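Local coordinates for protein thiamine-phosphate synthase (Pyrococcus furiosus, PDB 1XI3) that probably condenses a thiazole phosphate with a pyrimidine diphosphate to form thiamine phosphate, using one magnesium ion per subunit, at residues Leu17-Asp22 / Lys201-Leu206; Arg33-Leu36 / Ala42-Met45. All blocks are in the same frame, centred on the assembly; numbering follows the deposited sequence. Where two conformers were deposited one is given.

Contact 1: residues Leu17-Asp22 / Lys201-Leu206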
# COMPACT_ATOMS: atom_id res chain seq x y z
N LEU A 17 25.06 4.46 7.74
CA LEU A 17 25.13 3.19 7.06
C LEU A 17 23.71 2.64 6.98
O LEU A 17 23.17 2.09 7.95
CB LEU A 17 26.08 2.20 7.75
CG LEU A 17 26.25 0.87 7.01
CD1 LEU A 17 26.73 1.02 5.51
CD2 LEU A 17 27.19 -0.07 7.75
N TYR A 18 23.15 2.78 5.79
CA TYR A 18 21.75 2.58 5.52
C TYR A 18 21.62 1.29 4.67
O TYR A 18 22.06 1.23 3.55
CB TYR A 18 21.28 3.82 4.73
CG TYR A 18 19.80 3.99 4.52
CD1 TYR A 18 19.12 5.03 5.14
CD2 TYR A 18 19.09 3.15 3.68
CE1 TYR A 18 17.74 5.22 4.95
CE2 TYR A 18 17.69 3.33 3.48
CZ TYR A 18 17.03 4.35 4.11
OH TYR A 18 15.68 4.55 3.91
N VAL A 19 21.08 0.23 5.26
CA VAL A 19 21.01 -1.08 4.64
C VAL A 19 19.56 -1.38 4.22
O VAL A 19 18.62 -1.28 5.03
CB VAL A 19 21.54 -2.20 5.59
CG1 VAL A 19 21.29 -3.57 5.04
CG2 VAL A 19 23.01 -2.01 5.83
N ILE A 20 19.41 -1.83 2.97
CA ILE A 20 18.11 -2.06 2.39
C ILE A 20 17.96 -3.55 2.12
O ILE A 20 18.87 -4.21 1.62
CB ILE A 20 17.96 -1.26 1.07
CG1 ILE A 20 18.15 0.27 1.33
CG2 ILE A 20 16.61 -1.57 0.42
CD1 ILE A 20 18.27 1.11 0.11
N THR A 21 16.79 -4.09 2.44
CA THR A 21 16.53 -5.52 2.25
C THR A 21 16.41 -5.89 0.79
O THR A 21 16.08 -5.05 -0.03
CB THR A 21 15.24 -6.02 2.99
OG1 THR A 21 14.06 -5.50 2.37
CG2 THR A 21 15.30 -5.70 4.51
N ASP A 22 16.62 -7.16 0.48
CA ASP A 22 16.32 -7.69 -0.85
C ASP A 22 16.15 -9.18 -0.78
O ASP A 22 17.13 -9.93 -0.77
CB ASP A 22 17.42 -7.31 -1.85
CG ASP A 22 17.07 -7.71 -3.28
OD1 ASP A 22 16.03 -8.39 -3.49
OD2 ASP A 22 17.80 -7.28 -4.21
N LYS A 201 29.70 -9.38 8.52
CA LYS A 201 31.07 -8.97 8.24
C LYS A 201 31.12 -7.88 7.18
O LYS A 201 31.89 -6.95 7.28
CB LYS A 201 31.92 -10.17 7.82
CG LYS A 201 33.41 -9.83 7.70
N ALA A 202 30.27 -8.01 6.17
CA ALA A 202 30.21 -7.03 5.09
C ALA A 202 29.78 -5.69 5.63
O ALA A 202 30.29 -4.66 5.23
CB ALA A 202 29.26 -7.51 4.00
N THR A 203 28.80 -5.72 6.54
CA THR A 203 28.28 -4.50 7.16
C THR A 203 29.34 -3.87 8.09
O THR A 203 29.56 -2.67 8.06
CB THR A 203 26.97 -4.81 7.94
OG1 THR A 203 26.07 -5.53 7.08
CG2 THR A 203 26.35 -3.53 8.43
N GLU A 204 30.01 -4.70 8.89
CA GLU A 204 31.11 -4.23 9.74
C GLU A 204 32.17 -3.47 8.95
O GLU A 204 32.62 -2.40 9.38
CB GLU A 204 31.79 -5.38 10.46
CG GLU A 204 31.03 -5.87 11.66
CD GLU A 204 31.74 -7.02 12.36
OE1 GLU A 204 31.03 -7.97 12.79
OE2 GLU A 204 33.02 -6.95 12.47
N GLU A 205 32.56 -4.03 7.81
CA GLU A 205 33.57 -3.41 6.95
C GLU A 205 33.13 -2.04 6.45
O GLU A 205 33.87 -1.08 6.47
CB GLU A 205 33.81 -4.28 5.73
CG GLU A 205 34.46 -5.62 6.02
CD GLU A 205 34.56 -6.50 4.77
OE1 GLU A 205 34.14 -6.07 3.67
OE2 GLU A 205 35.05 -7.65 4.92
N LEU A 206 31.89 -1.96 6.01
CA LEU A 206 31.37 -0.71 5.53
C LEU A 206 31.24 0.28 6.64
O LEU A 206 31.54 1.45 6.46
CB LEU A 206 30.01 -0.93 4.80
CG LEU A 206 30.20 -1.54 3.42
CD1 LEU A 206 28.88 -2.23 2.91
CD2 LEU A 206 30.69 -0.52 2.41

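Contact 2: residues Arg33-Leu36 / Ala42-Met45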
# COMPACT_ATOMS: atom_id res chain seq x y z
N ARG A 33 18.91 -8.90 11.04
CA ARG A 33 19.58 -9.18 12.31
C ARG A 33 21.11 -9.09 12.18
O ARG A 33 21.77 -8.40 12.98
CB ARG A 33 19.15 -10.52 12.91
CG ARG A 33 19.78 -10.76 14.31
CD ARG A 33 19.31 -12.07 14.93
N GLU A 34 21.66 -9.78 11.19
CA GLU A 34 23.10 -9.77 10.90
C GLU A 34 23.62 -8.37 10.56
O GLU A 34 24.68 -7.98 11.02
CB GLU A 34 23.44 -10.75 9.78
CG GLU A 34 23.28 -12.21 10.11
CD GLU A 34 23.50 -13.08 8.88
OE1 GLU A 34 22.81 -12.88 7.86
OE2 GLU A 34 24.37 -13.98 8.93
N ALA A 35 22.89 -7.61 9.73
CA ALA A 35 23.32 -6.25 9.38
C ALA A 35 23.34 -5.34 10.60
O ALA A 35 24.24 -4.52 10.77
CB ALA A 35 22.40 -5.64 8.28
N LEU A 36 22.31 -5.47 11.45
CA LEU A 36 22.27 -4.69 12.69
C LEU A 36 23.44 -5.09 13.59
O LEU A 36 24.13 -4.22 14.12
CB LEU A 36 20.95 -4.87 13.39
CG LEU A 36 19.77 -4.14 12.70
CD1 LEU A 36 18.46 -4.62 13.21
CD2 LEU A 36 19.89 -2.66 12.84
N ALA A 42 20.58 2.34 9.95
CA ALA A 42 19.23 2.47 9.42
C ALA A 42 18.96 1.25 8.55
O ALA A 42 19.84 0.76 7.89
CB ALA A 42 19.07 3.75 8.60
N ILE A 43 17.71 0.79 8.57
CA ILE A 43 17.25 -0.32 7.78
C ILE A 43 16.03 0.12 7.00
O ILE A 43 15.15 0.80 7.53
CB ILE A 43 16.82 -1.50 8.68
CG1 ILE A 43 18.02 -2.05 9.49
CG2 ILE A 43 16.18 -2.64 7.90
CD1 ILE A 43 19.10 -2.64 8.69
N GLN A 44 15.98 -0.25 5.74
CA GLN A 44 14.80 -0.04 4.91
C GLN A 44 14.28 -1.39 4.43
O GLN A 44 15.01 -2.17 3.78
CB GLN A 44 15.09 0.87 3.71
CG GLN A 44 13.89 1.12 2.85
CD GLN A 44 14.28 1.73 1.52
OE1 GLN A 44 14.15 1.08 0.47
NE2 GLN A 44 14.80 2.93 1.55
N MET A 45 13.02 -1.65 4.74
CA MET A 45 12.30 -2.78 4.24
C MET A 45 11.76 -2.47 2.86
O MET A 45 10.91 -1.60 2.70
CB MET A 45 11.14 -3.16 5.16
CG MET A 45 10.43 -4.41 4.76
SD MET A 45 9.14 -4.99 5.91
CE MET A 45 7.82 -3.87 5.54

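Contact 1: residues Leu17-Asp22 / Lys201-Leu206
L17 reaches out from the first barrel strand and lays its forked end on helix 199-214, CD2 chiefly to T203 and CD1 to L206, about a turn further along. L17 CD2 lies 3.6 Å from T203 CG2. The same methyl, L17 CD2, is 3.5 Å from the carbonyl oxygen T203 O, a plain van der Waals contact with the helix backbone. CD1 meets the base of the L206 side chain, with L206 CB 3.9 Å from L17 CD1, and the two leucines run at about a right angle to each other. The extended first torsion of L17, with CG anti to the backbone N (chi1 -176°), carries the fork across to the helix. V19, two residues on and on the same side of the strand, adds a looser contact, V19 CG2 lying 4.5 Å from T203 CG2. The threonine is turned so that this methyl serves the apolar interface, while its hydroxyl OG1 bonds back to the carbonyl oxygen of V199 one turn earlier. The interface between the two segments is thus largely apolar and buried, and modest in extent at 157 Å². The axes of strand 17-20 and of the helical segment 201-206 run nearly antiparallel, at 152°, and approach to 10.1 Å, where the last helix of the TIM barrel closes against its first strand. The contact lies on the outside of the barrel: V193 of helix 191-194 touches V19, T203 and L206, A35 of helix 28-37 touches V19 and T203, and I187 of strand 186-189 lies against both leucines.

Contact 2: residues Arg33-Leu36 / Ala42-Met45
I43 directs its side chain outward from the second strand of the TIM barrel onto L36 and A35 of helix 28-37, joining the helix of the first beta-alpha-beta unit to the strand that follows it. I43 gives about half of the 104 Å² buried here, more than any other residue, and its CG1 branch does the touching. CG1 lies beside the backbone N (chi1 -63°), opposite the carbonyl carbon, and from there I43 CD1 extends to lie 4.5 Å from A35 CB. That contact is loose, although the short alanine side chain points at the strand. L36, by contrast, leaves the helix along its flank, and its far end turns in to the isoleucine, the two side chains crossing at a slant. Both also meet helix 52-68, L36 through L65 and I43 through T66, while V19 of strand 17-20 touches both A35 and I43. Q44 and M45, next along the strand, belong to the predicted pyrimidine diphosphate site; A35 and L36 pack on the residue just before them. The tightest approach between the two segments is methyl to methylene, with L36 CD2 3.9 Å from I43 CG1.

In the fold
Contacts 1 and 2 lie side by side, their centres 7 Å apart, on the outer, helix-covered face of neighbouring strands 17-20 and 42-45. Contact 2 joins elements close in sequence within the first beta-alpha-beta unit, whereas contact 1 spans nearly the whole chain. Strand 17-20 and the residue just after it are tied to strand 42-45 by probable backbone hydrogen bonds, V19 O to Q44 N and T21 N to Q44 O, both 2.9 Å; the two helices meet where T203 CG2 packs at 3.3 Å from A35 O. Contact 1 joins the two ends of the barrel, and contact 2 seats the first barrel helix on strand 42-45, which itself carries Q44 and M45 of the predicted pyrimidine diphosphate site.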